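Local coordinates for protein putative S-adenosyl-L-methionine-dependent Methyltransferase (Methanococcus maripaludis, PDB 3DLC) that binds S-adenosylmethionine and probably transfers its methyl group to an acceptor, as do other methyltransferases built on a Rossmann-like sheet, at residues 106-109 / 110-113; 133-136 / 137-140; 151-154 / 155-159; 168-171 / 172-176. One frame throughout, in Å; residues are numbered along the deposited sequence.

Overall arrangement
The strand order 3-2-1-4-5-7-6, with strand 206-211 alone running against the others, marks a class I methyltransferase fold, and the four contacts fall into two pairs on opposite sides of the chain's centre. Contacts 1 and 2, centres 6 Å apart, join the turn before strand 112-118 to the end of helix 127-137; Ala112 N probably bonds to Ile137 O, 2.8 Å away. Contacts 3 and 4 lie on the successive helices 153-166 and 170-177, with nearest atoms about 5 Å apart, and about 31 Å separates the centres of contacts 2 and 3. Phe173 of contact 4 and Ile134 of contact 2 lie about 8 and 9 Å from bound S-adenosylmethionine, measured from their side chains.

Contact 1 (106-109 / 110-113); sequences PIED and NYAD
Ile107 and Tyr111 are brought together by two matching torsions: in Ile107 the methyl CG2 is anti to the backbone N, with CG1 at chi1 -62°, and in Tyr111 the ring stem CG is likewise anti to its N, chi1 180°. In the conformer of Ile107 modelled here the methyl thus reaches the root of the phenol, with CG2 3.6 Å from Tyr111 CD2 and 3.7 Å from Tyr111 CB, and the two side chains cross at about a right angle. Glu108 supplies a second aliphatic contact. Glu108 CG lies 4.0 Å from Tyr111 CB, while the carboxylate plane stands perpendicular to the ring.

The backbone makes these approaches possible. A type II beta turn runs from Glu108 to Tyr111 and folds Glu108 O to 3.4 Å from Tyr111 CB. Asn110 occupies the third place of the turn with a positive phi of 60°, a place where glycine and asparagine are favoured. Its OD1 accepts from Lys213, and Asp109 OD1 makes a salt bridge with Arg136, so both polar ends at the corner are engaged by other parts of the chain. Ile107 and Tyr111 also pack against Ile48 of strand 46-50.

The chemistry is therefore divided. Apolar carbon closes the turn on itself and seats it against the sheet, whereas charged and amide groups tie its corner to neighbouring elements, just where the chain enters strand 112-118.

Contact 2 (133-136 / 137-140); sequences EIYR and ILKS
Arg136 and Ile137 meet through a methyl laid on a flat cation: Ile137 CG2 lies over one face of the guanidinium, displaced toward its rim, 3.4 Å from Arg136 NH2. The arginine chain is anti to its backbone N at chi1 and bends at chi3 (64°), which folds the charged group back over the isoleucine. One turn earlier, Glu133 fixes the rotation of that group with a side-on, two-nitrogen grip. In this salt bridge Arg136 NE donates to Glu133 OE2 at 2.8 Å and Arg136 NH2 to Glu133 OE1 at 2.9 Å; both bonds are nearly straight, lie in the guanidinium plane and use syn sides of the carboxylate, though well out of its plane.

The next shell steadies both partners. Glu133 OE1 also accepts from Ile105 N, and Arg136 NH1 donates to Ile107 O.

The backbone records the end of the helix. Ile137 N keeps a regular bond to Glu133 O at 3.1 Å, but Leu138 N divides itself weakly between Ile134 O and Tyr135 O, and Leu138 is the first residue to leave helical angles. Ile134, Ile137 and Leu138 pack on Ile115 of strand 112-118, laying this helix end on the sheet. Tyr135 has a cation-pi contact with Lys213, whose NZ also donates to Tyr135 O and Leu138 O. A lysine thus sits at the helix C-terminus, where its charge would probably offset the helix dipole.

Contact 3 (151-154 / 155-159); sequences GNKE and LRDSI
Asn152 and Arg156 are linked by the first regular helical bond of helix 153-166, Arg156 N to Asn152 O at 2.9 Å, and the same four-residue spacing follows from Asp157 N to Lys153 O and from Ser158 N to Glu154 O. Just before it, Gly151 has a positive phi of 87°, where a side chain would collide with the preceding carbonyl oxygen. Asn152 then takes the N-cap position with extended backbone angles.

The cap itself is a side-chain bond. A chi1 of 65° turns the amide of Asn152 back over the helix start, so that OD1 meets Leu155 N at 2.9 Å, the N-H pointing almost straight at it. The amide also rests against Leu155, with OD1 3.5 Å from Leu155 CG, while Leu155 packs on Ile31 of helix 28-40. An alanine here is likely to leave Leu155 N without its capping acceptor and the first turn of the helix freer to fray.

Farther along, Arg156 bends at chi3 and grips its neighbour side-on: NE and NH2 both donate to the single Asp157 OD1, each at 3.0 Å. The extended Lys153 chain runs beside this pair, its CG 3.6 Å from Arg156 NH2 and 3.7 Å from Asp157 OD2, though its ammonium stays clear of both charged groups.

An amide oxygen thus satisfies Leu155 N, one of the first helical N-H groups, and the paired donors of Arg156 probably neutralise the Asp157 carboxylate locally.

Contact 4 (168-171 / 172-176); sequences PDWK and EFNRK
Trp170 and Asn174, one helical turn apart, point the same way because both carry CG anti to the backbone N (chi1 169° and 170°). The amide therefore lies along the indole almost flat on it, their planes only 7° apart. Asn174 CB sits over one face in a CH-pi contact, 3.7 Å from the centroid of the Trp170 six-membered ring, and Asn174 CG is 3.5 Å from Trp170 CZ2. In the backbone, Asn174 N bonds to Trp170 O at 2.9 Å, and one water donates to both Asn174 OD1 and Lys171 O, a link that probably helps to keep the amide's rotation.

Glu172 is bent at chi2, its carboxylate folded back toward the start of the helix; a second water bridges Glu172 OE1 and Asp169 OD1, giving hydrogen atoms to both carboxylates. Lys171 extends fully and runs beside Arg175 in the conformer modelled.

With a serine in place of Trp170, Asn174 would probably lose the flat surface on which its amide rests, and a gap would open toward the preceding helix. There the indole packs on Ser160, Met163 and Ile164 of helix 153-166, and together with Asn174 it touches Phe150 in the loop after strand 142-148.

Contact 1 (106-109 / 110-113)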
loop_
_atom_site.group_PDB
_atom_site.type_symbol
_atom_site.label_atom_id
_atom_site.label_comp_id
_atom_site.label_asym_id
_atom_site.label_seq_id
_atom_site.Cartn_x
_atom_site.Cartn_y
_atom_site.Cartn_z
ATOM N N PRO A 106 4.631 14.358 -3.936
ATOM C CA PRO A 106 4.607 15.358 -5.029
ATOM C C PRO A 106 3.288 15.358 -5.781
ATOM O O PRO A 106 3.220 15.158 -6.997
ATOM C CB PRO A 106 5.766 14.916 -5.915
ATOM C CG PRO A 106 5.721 13.441 -5.828
ATOM C CD PRO A 106 5.387 13.155 -4.349
ATOM N N ILE A 107 2.241 15.558 -4.999
ATOM C CA ILE A 107 0.865 15.600 -5.484
ATOM C C ILE A 107 0.161 16.761 -4.790
ATOM O O ILE A 107 0.416 17.043 -3.614
ATOM C CB ILE A 107 0.154 14.233 -5.230
ATOM C CG1 ILE A 107 0.867 13.117 -6.002
ATOM C CG2 ILE A 107 -1.331 14.294 -5.606
ATOM C CD1 ILE A 107 0.353 11.721 -5.668
ATOM N N GLU A 108 -0.707 17.435 -5.532
ATOM C CA GLU A 108 -1.424 18.578 -4.986
ATOM C C GLU A 108 -2.421 18.206 -3.900
ATOM O O GLU A 108 -2.851 17.065 -3.748
ATOM C CB GLU A 108 -2.129 19.401 -6.078
ATOM C CG GLU A 108 -3.299 18.757 -6.769
ATOM C CD GLU A 108 -3.884 19.666 -7.861
ATOM O OE1 GLU A 108 -3.126 20.464 -8.456
ATOM O OE2 GLU A 108 -5.093 19.590 -8.132
ATOM N N ASP A 109 -2.805 19.223 -3.166
ATOM C CA ASP A 109 -3.792 19.082 -2.118
ATOM C C ASP A 109 -5.123 18.559 -2.678
ATOM O O ASP A 109 -5.545 18.944 -3.774
ATOM C CB ASP A 109 -4.133 20.428 -1.479
ATOM C CG ASP A 109 -2.955 21.118 -0.796
ATOM O OD1 ASP A 109 -1.860 20.560 -0.640
ATOM O OD2 ASP A 109 -3.158 22.286 -0.398
ATOM N N ASN A 110 -5.778 17.690 -1.909
ATOM C CA ASN A 110 -7.171 17.292 -2.188
ATOM C C ASN A 110 -7.372 16.641 -3.535
ATOM O O ASN A 110 -8.424 16.769 -4.128
ATOM C CB ASN A 110 -8.074 18.530 -2.073
ATOM C CG ASN A 110 -7.988 19.159 -0.722
ATOM O OD1 ASN A 110 -7.938 18.470 0.289
ATOM N ND2 ASN A 110 -7.999 20.494 -0.679
ATOM N N TYR A 111 -6.378 15.903 -3.974
ATOM C CA TYR A 111 -6.360 15.292 -5.278
ATOM C C TYR A 111 -6.974 13.899 -5.389
ATOM O O TYR A 111 -7.584 13.584 -6.421
ATOM C CB TYR A 111 -4.901 15.202 -5.759
ATOM C CG TYR A 111 -4.721 14.578 -7.117
ATOM C CD1 TYR A 111 -4.916 15.327 -8.247
ATOM C CD2 TYR A 111 -4.355 13.239 -7.253
ATOM C CE1 TYR A 111 -4.769 14.764 -9.515
ATOM C CE2 TYR A 111 -4.203 12.673 -8.501
ATOM C CZ TYR A 111 -4.403 13.441 -9.616
ATOM O OH TYR A 111 -4.256 12.853 -10.844
ATOM N N ALA A 112 -6.779 13.058 -4.378
ATOM C CA ALA A 112 -7.050 11.635 -4.495
ATOM C C ALA A 112 -8.437 11.238 -4.009
ATOM O O ALA A 112 -8.788 11.482 -2.873
ATOM C CB ALA A 112 -5.981 10.860 -3.661
ATOM N N ASP A 113 -9.159 10.540 -4.853
ATOM C CA ASP A 113 -10.407 9.917 -4.413
ATOM C C ASP A 113 -10.185 8.714 -3.500
ATOM O O ASP A 113 -10.995 8.417 -2.635
ATOM C CB ASP A 113 -11.221 9.498 -5.644
ATOM C CG ASP A 113 -11.650 10.690 -6.481
ATOM O OD1 ASP A 113 -12.437 11.522 -5.974
ATOM O OD2 ASP A 113 -11.209 10.795 -7.622
#

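Contact 2 (133-136 / 137-140)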
loop_
_atom_site.group_PDB
_atom_site.type_symbol
_atom_site.label_atom_id
_atom_site.label_comp_id
_atom_site.label_asym_id
_atom_site.label_seq_id
_atom_site.Cartn_x
_atom_site.Cartn_y
_atom_site.Cartn_z
ATOM N N GLU A 133 0.643 13.976 5.374
ATOM C CA GLU A 133 0.732 14.079 3.901
ATOM C C GLU A 133 -0.403 13.324 3.205
ATOM O O GLU A 133 -0.992 13.789 2.233
ATOM C CB GLU A 133 2.104 13.578 3.410
ATOM C CG GLU A 133 3.186 14.603 3.541
ATOM C CD GLU A 133 2.947 15.729 2.550
ATOM O OE1 GLU A 133 3.257 15.557 1.343
ATOM O OE2 GLU A 133 2.402 16.772 2.957
ATOM N N ILE A 134 -0.684 12.116 3.688
ATOM C CA ILE A 134 -1.781 11.317 3.166
ATOM C C ILE A 134 -3.081 12.097 3.278
ATOM O O ILE A 134 -3.878 12.165 2.342
ATOM C CB ILE A 134 -1.841 9.968 3.892
ATOM C CG1 ILE A 134 -0.642 9.126 3.433
ATOM C CG2 ILE A 134 -3.161 9.235 3.656
ATOM C CD1 ILE A 134 -0.317 7.925 4.336
ATOM N N TYR A 135 -3.313 12.703 4.433
ATOM C CA TYR A 135 -4.550 13.452 4.608
ATOM C C TYR A 135 -4.579 14.670 3.699
ATOM O O TYR A 135 -5.654 15.014 3.178
ATOM C CB TYR A 135 -4.764 13.841 6.073
ATOM C CG TYR A 135 -6.201 14.102 6.446
ATOM C CD1 TYR A 135 -7.127 13.084 6.378
ATOM C CD2 TYR A 135 -6.637 15.324 6.889
ATOM C CE1 TYR A 135 -8.418 13.246 6.755
ATOM C CE2 TYR A 135 -7.979 15.512 7.304
ATOM C CZ TYR A 135 -8.850 14.454 7.227
ATOM O OH TYR A 135 -10.180 14.575 7.577
ATOM N N ARG A 136 -3.417 15.313 3.506
ATOM C CA ARG A 136 -3.363 16.475 2.668
ATOM C C ARG A 136 -3.800 16.183 1.230
ATOM O O ARG A 136 -4.525 16.983 0.607
ATOM C CB ARG A 136 -1.951 17.074 2.674
ATOM C CG ARG A 136 -1.817 18.301 1.789
ATOM C CD ARG A 136 -0.374 18.821 1.725
ATOM N NE ARG A 136 0.560 17.889 1.110
ATOM C CZ ARG A 136 0.636 17.641 -0.195
ATOM N NH1 ARG A 136 -0.164 18.241 -1.063
ATOM N NH2 ARG A 136 1.533 16.756 -0.631
ATOM N N ILE A 137 -3.319 15.068 0.681
ATOM C CA ILE A 137 -3.587 14.757 -0.723
ATOM C C ILE A 137 -4.951 14.087 -0.953
ATOM O O ILE A 137 -5.383 13.942 -2.078
ATOM C CB ILE A 137 -2.450 13.917 -1.378
ATOM C CG1 ILE A 137 -2.323 12.524 -0.745
ATOM C CG2 ILE A 137 -1.110 14.691 -1.360
ATOM C CD1 ILE A 137 -1.808 11.475 -1.691
ATOM N N LEU A 138 -5.612 13.653 0.102
ATOM C CA LEU A 138 -6.921 13.023 0.031
ATOM C C LEU A 138 -7.998 14.082 -0.239
ATOM O O LEU A 138 -8.035 15.125 0.411
ATOM C CB LEU A 138 -7.192 12.305 1.375
ATOM C CG LEU A 138 -8.414 11.401 1.466
ATOM C CD1 LEU A 138 -8.352 10.280 0.413
ATOM C CD2 LEU A 138 -8.507 10.808 2.880
ATOM N N LYS A 139 -8.869 13.777 -1.192
ATOM C CA LYS A 139 -9.993 14.627 -1.519
ATOM C C LYS A 139 -11.061 14.502 -0.431
ATOM O O LYS A 139 -11.288 13.430 0.128
ATOM C CB LYS A 139 -10.589 14.222 -2.884
ATOM C CG LYS A 139 -11.542 15.247 -3.452
ATOM C CD LYS A 139 -12.149 14.754 -4.782
ATOM C CE LYS A 139 -11.104 14.476 -5.807
ATOM N NZ LYS A 139 -11.800 14.139 -7.077
ATOM N N SER A 140 -11.723 15.613 -0.142
ATOM C CA SER A 140 -12.868 15.590 0.756
ATOM C C SER A 140 -13.850 14.548 0.216
ATOM O O SER A 140 -14.232 14.566 -0.955
ATOM C CB SER A 140 -13.510 16.978 0.843
ATOM O OG SER A 140 -14.584 16.994 1.755
#

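Contact 3 (151-154 / 155-159)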
loop_
_atom_site.group_PDB
_atom_site.type_symbol
_atom_site.label_atom_id
_atom_site.label_comp_id
_atom_site.label_asym_id
_atom_site.label_seq_id
_atom_site.Cartn_x
_atom_site.Cartn_y
_atom_site.Cartn_z
ATOM N N GLY A 151 -5.636 -10.577 1.601
ATOM C CA GLY A 151 -6.939 -10.523 0.958
ATOM C C GLY A 151 -8.021 -11.413 1.537
ATOM O O GLY A 151 -9.164 -10.977 1.633
ATOM N N ASN A 152 -7.691 -12.667 1.847
ATOM C CA ASN A 152 -8.654 -13.528 2.517
ATOM C C ASN A 152 -7.910 -14.593 3.316
ATOM O O ASN A 152 -6.686 -14.735 3.223
ATOM C CB ASN A 152 -9.667 -14.085 1.523
ATOM C CG ASN A 152 -9.054 -15.005 0.484
ATOM O OD1 ASN A 152 -8.214 -15.832 0.808
ATOM N ND2 ASN A 152 -9.513 -14.895 -0.767
ATOM N N LYS A 153 -8.658 -15.340 4.120
ATOM C CA LYS A 153 -8.046 -16.310 5.009
ATOM C C LYS A 153 -7.358 -17.441 4.270
ATOM O O LYS A 153 -6.299 -17.906 4.690
ATOM C CB LYS A 153 -9.108 -16.893 5.938
ATOM C CG LYS A 153 -8.579 -17.866 6.957
ATOM C CD LYS A 153 -9.683 -18.415 7.837
ATOM C CE LYS A 153 -9.164 -19.277 8.943
ATOM N NZ LYS A 153 -10.284 -19.708 9.817
ATOM N N GLU A 154 -7.961 -17.913 3.189
ATOM C CA GLU A 154 -7.423 -19.065 2.451
ATOM C C GLU A 154 -6.035 -18.731 1.901
ATOM O O GLU A 154 -5.089 -19.507 2.035
ATOM C CB GLU A 154 -8.366 -19.534 1.307
ATOM C CG GLU A 154 -7.770 -20.702 0.449
ATOM C CD GLU A 154 -8.756 -21.386 -0.528
ATOM O OE1 GLU A 154 -9.906 -20.925 -0.676
ATOM O OE2 GLU A 154 -8.355 -22.375 -1.191
ATOM N N LEU A 155 -5.926 -17.571 1.274
ATOM C CA LEU A 155 -4.645 -17.130 0.730
ATOM C C LEU A 155 -3.670 -16.819 1.836
ATOM O O LEU A 155 -2.493 -17.160 1.758
ATOM C CB LEU A 155 -4.824 -15.940 -0.205
ATOM C CG LEU A 155 -5.622 -16.204 -1.478
ATOM C CD1 LEU A 155 -5.772 -14.911 -2.239
ATOM C CD2 LEU A 155 -4.952 -17.290 -2.341
ATOM N N ARG A 156 -4.141 -16.170 2.890
ATOM C CA ARG A 156 -3.267 -15.877 4.000
ATOM C C ARG A 156 -2.583 -17.159 4.495
ATOM O O ARG A 156 -1.365 -17.232 4.710
ATOM C CB ARG A 156 -4.033 -15.222 5.153
ATOM C CG ARG A 156 -3.192 -14.911 6.347
ATOM C CD ARG A 156 -4.061 -14.583 7.565
ATOM N NE ARG A 156 -4.701 -15.801 8.031
ATOM C CZ ARG A 156 -5.579 -15.854 9.008
ATOM N NH1 ARG A 156 -5.955 -14.740 9.593
ATOM N NH2 ARG A 156 -6.098 -17.022 9.374
ATOM N N ASP A 157 -3.393 -18.175 4.708
ATOM C CA ASP A 157 -2.901 -19.415 5.327
ATOM C C ASP A 157 -1.950 -20.162 4.382
ATOM O O ASP A 157 -0.905 -20.698 4.816
ATOM C CB ASP A 157 -4.073 -20.286 5.760
ATOM C CG ASP A 157 -4.819 -19.721 6.966
ATOM O OD1 ASP A 157 -4.322 -18.751 7.608
ATOM O OD2 ASP A 157 -5.884 -20.312 7.279
ATOM N N SER A 158 -2.295 -20.246 3.101
ATOM C CA SER A 158 -1.446 -20.990 2.173
ATOM C C SER A 158 -0.145 -20.264 1.937
ATOM O O SER A 158 0.942 -20.873 1.891
ATOM C CB SER A 158 -2.132 -21.304 0.863
ATOM O OG SER A 158 -2.478 -20.163 0.146
ATOM N N ILE A 159 -0.222 -18.954 1.775
ATOM C CA ILE A 159 0.986 -18.172 1.547
ATOM C C ILE A 159 1.872 -18.169 2.767
ATOM O O ILE A 159 3.097 -18.299 2.661
ATOM C CB ILE A 159 0.635 -16.724 1.106
ATOM C CG1 ILE A 159 0.014 -16.766 -0.275
ATOM C CG2 ILE A 159 1.881 -15.818 1.149
ATOM C CD1 ILE A 159 -0.613 -15.462 -0.725
#

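Contact 4 (168-171 / 172-176)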
loop_
_atom_site.group_PDB
_atom_site.type_symbol
_atom_site.label_atom_id
_atom_site.label_comp_id
_atom_site.label_asym_id
_atom_site.label_seq_id
_atom_site.Cartn_x
_atom_site.Cartn_y
_atom_site.Cartn_z
ATOM N N PRO A 168 12.212 -18.157 7.578
ATOM C CA PRO A 168 11.589 -18.489 8.853
ATOM C C PRO A 168 11.275 -17.278 9.756
ATOM O O PRO A 168 10.245 -17.280 10.438
ATOM C CB PRO A 168 12.602 -19.423 9.496
ATOM C CG PRO A 168 13.298 -20.041 8.320
ATOM C CD PRO A 168 13.367 -19.011 7.262
ATOM N N ASP A 169 12.100 -16.238 9.709
ATOM C CA ASP A 169 11.888 -15.057 10.583
ATOM C C ASP A 169 10.717 -14.189 10.143
ATOM O O ASP A 169 10.253 -13.335 10.890
ATOM C CB ASP A 169 13.155 -14.208 10.673
ATOM C CG ASP A 169 14.332 -15.000 11.137
ATOM O OD1 ASP A 169 14.399 -15.336 12.327
ATOM O OD2 ASP A 169 15.176 -15.382 10.284
ATOM N N TRP A 170 10.227 -14.397 8.917
ATOM C CA TRP A 170 9.066 -13.641 8.427
ATOM C C TRP A 170 7.872 -13.921 9.332
ATOM O O TRP A 170 7.023 -13.055 9.523
ATOM C CB TRP A 170 8.749 -14.033 6.973
ATOM C CG TRP A 170 7.439 -13.515 6.459
ATOM C CD1 TRP A 170 7.222 -12.362 5.772
ATOM C CD2 TRP A 170 6.180 -14.154 6.575
ATOM N NE1 TRP A 170 5.898 -12.227 5.479
ATOM C CE2 TRP A 170 5.228 -13.308 5.986
ATOM C CE3 TRP A 170 5.750 -15.333 7.187
ATOM C CZ2 TRP A 170 3.882 -13.636 5.928
ATOM C CZ3 TRP A 170 4.421 -15.651 7.134
ATOM C CH2 TRP A 170 3.501 -14.808 6.534
ATOM N N LYS A 171 7.802 -15.114 9.926
ATOM C CA LYS A 171 6.650 -15.482 10.758
ATOM C C LYS A 171 6.435 -14.420 11.857
ATOM O O LYS A 171 5.335 -13.882 12.055
ATOM C CB LYS A 171 6.878 -16.849 11.410
ATOM C CG LYS A 171 5.678 -17.408 12.188
ATOM C CD LYS A 171 6.030 -18.795 12.765
ATOM C CE LYS A 171 4.916 -19.400 13.602
ATOM N NZ LYS A 171 5.237 -20.812 14.034
ATOM N N GLU A 172 7.519 -14.080 12.554
ATOM C CA GLU A 172 7.393 -13.111 13.640
ATOM C C GLU A 172 7.159 -11.691 13.174
ATOM O O GLU A 172 6.437 -10.949 13.850
ATOM C CB GLU A 172 8.588 -13.205 14.588
ATOM C CG GLU A 172 8.572 -14.491 15.394
ATOM C CD GLU A 172 9.068 -15.722 14.637
ATOM O OE1 GLU A 172 9.833 -15.599 13.630
ATOM O OE2 GLU A 172 8.686 -16.841 15.055
ATOM N N PHE A 173 7.751 -11.287 12.056
ATOM C CA PHE A 173 7.558 -9.917 11.549
ATOM C C PHE A 173 6.113 -9.756 11.112
ATOM O O PHE A 173 5.435 -8.828 11.500
ATOM C CB PHE A 173 8.559 -9.621 10.430
ATOM C CG PHE A 173 8.473 -8.244 9.854
ATOM C CD1 PHE A 173 8.189 -7.134 10.633
ATOM C CD2 PHE A 173 8.797 -8.020 8.521
ATOM C CE1 PHE A 173 8.172 -5.878 10.078
ATOM C CE2 PHE A 173 8.772 -6.757 7.985
ATOM C CZ PHE A 173 8.447 -5.694 8.759
ATOM N N ASN A 174 5.616 -10.722 10.363
ATOM C CA ASN A 174 4.218 -10.682 9.933
ATOM C C ASN A 174 3.265 -10.648 11.124
ATOM O O ASN A 174 2.284 -9.900 11.126
ATOM C CB ASN A 174 3.931 -11.879 9.024
ATOM C CG ASN A 174 2.464 -12.050 8.734
ATOM O OD1 ASN A 174 1.846 -13.019 9.193
ATOM N ND2 ASN A 174 1.895 -11.138 7.969
ATOM N N ARG A 175 3.552 -11.446 12.160
ATOM C CA ARG A 175 2.713 -11.508 13.365
ATOM C C ARG A 175 2.681 -10.155 14.089
ATOM O O ARG A 175 1.659 -9.741 14.630
ATOM C CB ARG A 175 3.124 -12.660 14.302
ATOM C CG ARG A 175 2.639 -12.496 15.744
ATOM C CD ARG A 175 2.108 -13.726 16.445
ATOM N NE ARG A 175 2.821 -14.965 16.187
ATOM C CZ ARG A 175 4.053 -15.180 16.599
ATOM N NH1 ARG A 175 4.649 -16.349 16.362
ATOM N NH2 ARG A 175 4.679 -14.195 17.235
ATOM N N LYS A 176 3.788 -9.449 14.074
ATOM C CA LYS A 176 3.845 -8.095 14.659
ATOM C C LYS A 176 3.070 -7.106 13.770
ATOM O O LYS A 176 2.308 -6.273 14.284
ATOM C CB LYS A 176 5.282 -7.631 14.818
HETATM O O HOH W 1 12.504 -16.457 14.022
HETATM O O HOH W 2 3.112 -14.988 10.659
#